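PDB 4LJ0: Nab2 from Chaetomium thermophilum, which binds polyadenosine RNA through tandem CCCH zinc fingers, of which this fragment holds the third to fifth. Local coordinates for residues 22-27 with 37-42; 42-47 with 56-61. All blocks are in the same frame, centred on the assembly; numbering follows the deposited sequence.

In the fold
Contacts 1 and 2 repeat one design in two successive CCCH fingers: a Pro-Cys segment is bridged to the Cys-x-x-x-His segment that closes the same zinc site, and an aromatic residue of the latter, F39 or F58, stacks on an adenine. The two follow one another along the chain, their centres about 12 Å apart, and L42 ends the first and begins the second. They also touch directly, P25 CB lying 3.7 Å from P57 CB. Each finger has its own zinc and its own base, and the bases belong to different RNA chains, E at 22-27 with 37-42 and D at 42-47 with 56-61.

Contact 1: 22-27 with 37-42; sequences TMPPCR and CKFTHL. With ZN (zinc ion), chain G; nucleotides of chain E.
Zinc draws the segments 22-27 and 37-42 together: C26 SG (2.3 Å), C37 SG and H41 NE2 bind the ion, and C32 from the intervening loop supplies the fourth ligand. C26 SG and C37 SG each stand anti to their backbone N. Behind C26, its N-H reaches T40 O at 2.8 Å, while T40 N donates to P24 O at 2.9 Å, so that P25 and T40 form a single backbone bridge. A third bond extends this grip: T40 OG1, anti to its carbonyl carbon, gives its proton to M23 O at 2.6 Å, approaching from above the carbonyl plane. M23 CG, anti to its carbonyl carbon, comes to 3.6 Å from K38 O, and the bends at chi2 and chi3 fold CE back to the same oxygen. The F39 ring has P24 O at its edge and P24 CD 4.0 Å from CD1, obliquely crossed. One face of F39 receives the adenine of A2 of chain E, with CE2 3.6 Å from its C4, and R27 N donates to N7 of that base at 160°, on its Hoogsteen edge. The arrangement is that of the Nab2-type CCCH zinc finger, here engaging an adenine of the bound polyadenosine.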
loop_
_atom_site.group_PDB
_atom_site.type_symbol
_atom_site.label_atom_id
_atom_site.label_comp_id
_atom_site.label_asym_id
_atom_site.label_seq_id
_atom_site.Cartn_x
_atom_site.Cartn_y
_atom_site.Cartn_z
ATOM N N THR A 22 12.990 -11.327 0.900
ATOM C CA THR A 22 14.027 -12.192 1.448
ATOM C C THR A 22 15.041 -11.384 2.248
ATOM O O THR A 22 15.377 -11.737 3.377
ATOM C CB THR A 22 14.765 -12.954 0.331
ATOM O OG1 THR A 22 13.812 -13.575 -0.540
ATOM C CG2 THR A 22 15.685 -14.018 0.919
ATOM N N MET A 23 15.524 -10.293 1.661
ATOM C CA MET A 23 16.574 -9.492 2.280
ATOM C C MET A 23 16.017 -8.533 3.322
ATOM O O MET A 23 14.979 -7.910 3.093
ATOM C CB MET A 23 17.321 -8.697 1.212
ATOM C CG MET A 23 18.068 -9.575 0.234
ATOM S SD MET A 23 19.335 -10.537 1.074
ATOM C CE MET A 23 20.553 -9.264 1.387
ATOM N N PRO A 24 16.712 -8.393 4.464
ATOM C CA PRO A 24 16.226 -7.452 5.478
ATOM C C PRO A 24 16.195 -6.035 4.919
ATOM O O PRO A 24 16.877 -5.758 3.934
ATOM C CB PRO A 24 17.273 -7.544 6.597
ATOM C CG PRO A 24 18.133 -8.714 6.271
ATOM C CD PRO A 24 18.041 -8.932 4.804
ATOM N N PRO A 25 15.418 -5.143 5.542
ATOM C CA PRO A 25 15.352 -3.756 5.070
ATOM C C PRO A 25 16.678 -3.040 5.294
ATOM O O PRO A 25 17.350 -3.312 6.286
ATOM C CB PRO A 25 14.251 -3.147 5.940
ATOM C CG PRO A 25 14.273 -3.956 7.191
ATOM C CD PRO A 25 14.630 -5.350 6.770
ATOM N N CYS A 26 17.061 -2.149 4.383
ATOM C CA CYS A 26 18.302 -1.402 4.544
ATOM C C CYS A 26 18.148 -0.331 5.614
ATOM O O CYS A 26 17.249 0.506 5.530
ATOM C CB CYS A 26 18.721 -0.747 3.228
ATOM S SG CYS A 26 20.314 0.094 3.354
ATOM N N ARG A 27 19.035 -0.352 6.608
ATOM C CA ARG A 27 18.985 0.603 7.710
ATOM C C ARG A 27 19.598 1.956 7.342
ATOM O O ARG A 27 19.675 2.848 8.186
ATOM C CB ARG A 27 19.704 0.048 8.942
ATOM C CG ARG A 27 19.036 -1.145 9.613
ATOM C CD ARG A 27 19.576 -1.301 11.036
ATOM N NE ARG A 27 19.537 -2.675 11.532
ATOM C CZ ARG A 27 18.474 -3.244 12.095
ATOM N NH1 ARG A 27 17.339 -2.569 12.229
ATOM N NH2 ARG A 27 18.543 -4.498 12.520
ATOM N N CYS A 37 24.902 -2.227 -2.369
ATOM C CA CYS A 37 23.992 -2.558 -1.274
ATOM C C CYS A 37 22.772 -3.287 -1.825
ATOM O O CYS A 37 22.050 -2.745 -2.660
ATOM C CB CYS A 37 23.559 -1.299 -0.511
ATOM S SG CYS A 37 22.494 -1.623 0.952
ATOM N N LYS A 38 22.552 -4.514 -1.357
ATOM C CA LYS A 38 21.456 -5.352 -1.842
ATOM C C LYS A 38 20.439 -5.648 -0.745
ATOM O O LYS A 38 19.639 -6.575 -0.866
ATOM C CB LYS A 38 21.995 -6.676 -2.386
ATOM C CG LYS A 38 22.969 -6.534 -3.537
ATOM C CD LYS A 38 22.296 -5.990 -4.779
ATOM C CE LYS A 38 23.238 -6.017 -5.973
ATOM N NZ LYS A 38 22.543 -5.665 -7.244
ATOM N N PHE A 39 20.473 -4.881 0.337
ATOM C CA PHE A 39 19.415 -4.973 1.326
ATOM C C PHE A 39 18.153 -4.435 0.665
ATOM O O PHE A 39 18.234 -3.763 -0.359
ATOM C CB PHE A 39 19.772 -4.177 2.577
ATOM C CG PHE A 39 20.838 -4.824 3.420
ATOM C CD1 PHE A 39 20.534 -5.901 4.235
ATOM C CD2 PHE A 39 22.138 -4.353 3.399
ATOM C CE1 PHE A 39 21.511 -6.498 5.016
ATOM C CE2 PHE A 39 23.120 -4.945 4.179
ATOM C CZ PHE A 39 22.806 -6.019 4.985
ATOM N N THR A 40 16.988 -4.742 1.222
ATOM C CA THR A 40 15.745 -4.267 0.635
ATOM C C THR A 40 15.591 -2.780 0.901
ATOM O O THR A 40 15.585 -2.344 2.053
ATOM C CB THR A 40 14.527 -5.010 1.196
ATOM O OG1 THR A 40 14.713 -6.418 1.026
ATOM C CG2 THR A 40 13.248 -4.581 0.472
ATOM N N HIS A 41 15.470 -2.004 -0.170
ATOM C CA HIS A 41 15.267 -0.569 -0.042
ATOM C C HIS A 41 13.795 -0.233 -0.212
ATOM O O HIS A 41 13.224 -0.451 -1.272
ATOM C CB HIS A 41 16.134 0.165 -1.058
ATOM C CG HIS A 41 17.598 -0.063 -0.852
ATOM N ND1 HIS A 41 18.320 -0.978 -1.585
ATOM C CD2 HIS A 41 18.465 0.476 0.036
ATOM C CE1 HIS A 41 19.575 -0.975 -1.175
ATOM N NE2 HIS A 41 19.691 -0.100 -0.193
ATOM N N LEU A 42 13.170 0.277 0.846
ATOM C CA LEU A 42 11.743 0.582 0.794
ATOM C C LEU A 42 11.455 1.726 -0.167
ATOM O O LEU A 42 12.300 2.596 -0.395
ATOM C CB LEU A 42 11.204 0.946 2.178
ATOM C CG LEU A 42 11.459 -0.019 3.338
ATOM C CD1 LEU A 42 10.470 0.267 4.464
ATOM C CD2 LEU A 42 11.383 -1.464 2.912
HETATM ZN ZN ZN G . 21.193 0.144 1.236
ATOM P P A E 2 20.226 -8.909 12.525
ATOM O OP1 A E 2 21.211 -9.315 13.560
ATOM O OP2 A E 2 18.786 -9.217 12.723
ATOM O "O5'" A E 2 20.381 -7.341 12.290
ATOM C "C5'" A E 2 20.468 -6.808 10.974
ATOM C "C4'" A E 2 21.876 -6.874 10.440
ATOM O "O4'" A E 2 21.900 -6.303 9.102
ATOM C "C3'" A E 2 22.913 -6.102 11.253
ATOM O "O3'" A E 2 24.170 -6.777 11.208
ATOM C "C2'" A E 2 23.007 -4.776 10.506
ATOM O "O2'" A E 2 24.226 -4.086 10.685
ATOM C "C1'" A E 2 22.819 -5.229 9.059
ATOM N N9 A E 2 22.286 -4.195 8.169
ATOM C C8 A E 2 20.978 -3.848 7.929
ATOM N N7 A E 2 20.846 -2.874 7.060
ATOM C C5 A E 2 22.153 -2.565 6.703
ATOM C C6 A E 2 22.709 -1.621 5.820
ATOM N N6 A E 2 21.987 -0.766 5.094
ATOM N N1 A E 2 24.055 -1.582 5.703
ATOM C C2 A E 2 24.790 -2.435 6.428
ATOM N N3 A E 2 24.386 -3.365 7.288
ATOM C C4 A E 2 23.046 -3.378 7.375
#

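Contact 2: 42-47 with 56-61; sequences LKTPCK and CPFLHE. With ZN (zinc ion), chain H; ACT (acetate ion), chain J; nucleotides of chain D.
This is the zinc site and adenine-binding surface of the last of the three CCCH fingers in the fragment, where the segments 42-47 and 56-61 meet. C46 SG, C56 SG and H60 NE2 hold the zinc, with C51 completing the set; H60 ND1 is hydrogen-bonded to E31 of the preceding finger, which would fix the imidazole's rotation and probably strengthen it as a ligand. The backbones join at one bridge, P45 with L59: L59 N donates to T44 O at 165°, and C46 N to L59 O at 2.8 Å.

The F58 ring lies between L42 CD1 and the adenine of A3 of chain D. With CG anti to its carbonyl carbon (chi1 -68°), it takes the base over the centre of one face, F58 CZ being 3.4 Å from C5 of the adenine. L42 CD1 sits over the opposite face in a CH-pi contact, 3.8 Å from the ring centroid and offset toward the rim, while T44 O lies at the edge and T44 CG2 packs alongside. An alanine here removes the ring that both the adenine and L42 CD1 lie against, and would probably weaken the hold on the base and loosen the packing of L42.

The polar edge of the adenine is read by backbone: N6 donates to P45 O, and K47 N donates to N1, both at 3.3 Å. Near the start of 42-47, an acetate ion, probably from the crystallisation liquor, accepts through OXT from K43 N and T44 OG1, and a water accepts from L42 N and donates to P57 O, which also lies 3.2 Å from L42 CG.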
loop_
_atom_site.group_PDB
_atom_site.type_symbol
_atom_site.label_atom_id
_atom_site.label_comp_id
_atom_site.label_asym_id
_atom_site.label_seq_id
_atom_site.Cartn_x
_atom_site.Cartn_y
_atom_site.Cartn_z
ATOM N N LEU A 42 13.170 0.277 0.846
ATOM C CA LEU A 42 11.743 0.582 0.794
ATOM C C LEU A 42 11.455 1.726 -0.167
ATOM O O LEU A 42 12.300 2.596 -0.395
ATOM C CB LEU A 42 11.204 0.946 2.178
ATOM C CG LEU A 42 11.459 -0.019 3.338
ATOM C CD1 LEU A 42 10.470 0.267 4.464
ATOM C CD2 LEU A 42 11.383 -1.464 2.912
ATOM N N LYS A 43 10.250 1.708 -0.725
ATOM C CA LYS A 43 9.765 2.766 -1.596
ATOM C C LYS A 43 8.690 3.576 -0.878
ATOM O O LYS A 43 8.265 4.626 -1.362
ATOM C CB LYS A 43 9.209 2.161 -2.883
ATOM C CG LYS A 43 10.248 1.370 -3.652
ATOM C CD LYS A 43 9.723 0.894 -4.991
ATOM C CE LYS A 43 10.865 0.719 -5.976
ATOM N NZ LYS A 43 11.775 -0.396 -5.617
ATOM N N THR A 44 8.259 3.081 0.278
ATOM C CA THR A 44 7.277 3.775 1.097
ATOM C C THR A 44 7.930 4.965 1.795
ATOM O O THR A 44 8.898 4.787 2.537
ATOM C CB THR A 44 6.691 2.837 2.171
ATOM O OG1 THR A 44 6.081 1.705 1.538
ATOM C CG2 THR A 44 5.652 3.562 3.017
ATOM N N PRO A 45 7.415 6.185 1.557
ATOM C CA PRO A 45 7.990 7.352 2.238
ATOM C C PRO A 45 7.857 7.323 3.761
ATOM O O PRO A 45 6.848 6.865 4.293
ATOM C CB PRO A 45 7.206 8.537 1.651
ATOM C CG PRO A 45 6.068 7.954 0.898
ATOM C CD PRO A 45 6.467 6.580 0.499
ATOM N N CYS A 46 8.890 7.801 4.448
ATOM C CA CYS A 46 8.847 7.963 5.895
ATOM C C CYS A 46 7.858 9.065 6.242
ATOM O O CYS A 46 7.822 10.102 5.579
ATOM C CB CYS A 46 10.234 8.315 6.432
ATOM S SG CYS A 46 10.265 8.715 8.180
ATOM N N LYS A 47 7.061 8.838 7.282
ATOM C CA LYS A 47 5.971 9.746 7.631
ATOM C C LYS A 47 6.399 10.825 8.623
ATOM O O LYS A 47 5.655 11.771 8.866
ATOM C CB LYS A 47 4.793 8.955 8.211
ATOM C CG LYS A 47 5.097 8.270 9.535
ATOM C CD LYS A 47 3.939 7.405 10.010
ATOM C CE LYS A 47 4.277 6.704 11.321
ATOM N NZ LYS A 47 3.129 5.928 11.873
ATOM N N CYS A 56 16.079 4.167 10.339
ATOM C CA CYS A 56 14.781 4.143 9.667
ATOM C C CYS A 56 14.925 3.549 8.267
ATOM O O CYS A 56 15.727 4.042 7.475
ATOM C CB CYS A 56 14.211 5.560 9.569
ATOM S SG CYS A 56 12.538 5.649 8.889
ATOM N N PRO A 57 14.157 2.488 7.956
ATOM C CA PRO A 57 14.270 1.840 6.642
ATOM C C PRO A 57 13.415 2.496 5.568
ATOM O O PRO A 57 13.536 2.162 4.392
ATOM C CB PRO A 57 13.750 0.431 6.916
ATOM C CG PRO A 57 12.737 0.626 7.981
ATOM C CD PRO A 57 13.274 1.724 8.860
ATOM N N PHE A 58 12.549 3.417 5.962
ATOM C CA PHE A 58 11.648 4.025 4.999
ATOM C C PHE A 58 12.377 5.026 4.101
ATOM O O PHE A 58 13.566 5.288 4.283
ATOM C CB PHE A 58 10.461 4.642 5.724
ATOM C CG PHE A 58 9.557 3.616 6.346
ATOM C CD1 PHE A 58 9.769 3.179 7.641
ATOM C CD2 PHE A 58 8.519 3.059 5.618
ATOM C CE1 PHE A 58 8.945 2.222 8.209
ATOM C CE2 PHE A 58 7.695 2.101 6.178
ATOM C CZ PHE A 58 7.908 1.683 7.477
ATOM N N LEU A 59 11.663 5.554 3.118
ATOM C CA LEU A 59 12.252 6.414 2.099
ATOM C C LEU A 59 12.158 7.876 2.520
ATOM O O LEU A 59 11.072 8.377 2.802
ATOM C CB LEU A 59 11.520 6.197 0.771
ATOM C CG LEU A 59 11.949 7.022 -0.445
ATOM C CD1 LEU A 59 13.368 6.672 -0.862
ATOM C CD2 LEU A 59 10.981 6.799 -1.593
ATOM N N HIS A 60 13.303 8.552 2.556
ATOM C CA HIS A 60 13.369 9.948 2.983
ATOM C C HIS A 60 13.710 10.880 1.830
ATOM O O HIS A 60 14.419 10.496 0.901
ATOM C CB HIS A 60 14.415 10.099 4.088
ATOM C CG HIS A 60 14.175 9.203 5.260
ATOM N ND1 HIS A 60 14.655 7.912 5.324
ATOM C CD2 HIS A 60 13.479 9.402 6.403
ATOM C CE1 HIS A 60 14.276 7.360 6.461
ATOM N NE2 HIS A 60 13.561 8.244 7.135
ATOM N N GLU A 61 13.198 12.107 1.902
ATOM C CA GLU A 61 13.543 13.161 0.953
ATOM C C GLU A 61 14.716 13.968 1.496
ATOM O O GLU A 61 15.049 13.862 2.677
ATOM C CB GLU A 61 12.351 14.094 0.740
ATOM C CG GLU A 61 11.126 13.416 0.156
ATOM C CD GLU A 61 9.968 14.375 -0.035
ATOM O OE1 GLU A 61 9.998 15.474 0.560
ATOM O OE2 GLU A 61 9.029 14.033 -0.783
HETATM ZN ZN ZN H . 12.395 7.905 8.691
HETATM C C ACT J . 8.377 -0.926 0.208
HETATM O O ACT J . 8.168 -1.322 1.373
HETATM O OXT ACT J . 8.025 0.247 -0.024
HETATM C CH3 ACT J . 9.013 -1.799 -0.835
ATOM P P A D 3 4.227 -0.286 15.787
ATOM O OP1 A D 3 5.313 0.028 16.749
ATOM O OP2 A D 3 2.906 0.379 15.935
ATOM O "O5'" A D 3 4.752 0.023 14.312
ATOM C "C5'" A D 3 6.120 -0.171 13.965
ATOM C "C4'" A D 3 6.909 1.120 13.979
ATOM O "O4'" A D 3 7.150 1.563 12.610
ATOM C "C3'" A D 3 6.252 2.302 14.704
ATOM O "O3'" A D 3 7.226 3.022 15.462
ATOM C "C2'" A D 3 5.736 3.168 13.560
ATOM O "O2'" A D 3 5.605 4.539 13.870
ATOM C "C1'" A D 3 6.797 2.925 12.491
ATOM N N9 A D 3 6.339 3.210 11.126
ATOM C C8 A D 3 5.282 2.670 10.432
ATOM N N7 A D 3 5.130 3.175 9.228
ATOM C C5 A D 3 6.146 4.117 9.120
ATOM C C6 A D 3 6.535 4.999 8.092
ATOM N N6 A D 3 5.925 5.096 6.908
ATOM N N1 A D 3 7.593 5.804 8.319
ATOM C C2 A D 3 8.218 5.720 9.499
ATOM N N3 A D 3 7.950 4.934 10.537
ATOM C C4 A D 3 6.892 4.147 10.283
HETATM O O HOH W 1 15.143 0.762 3.003
#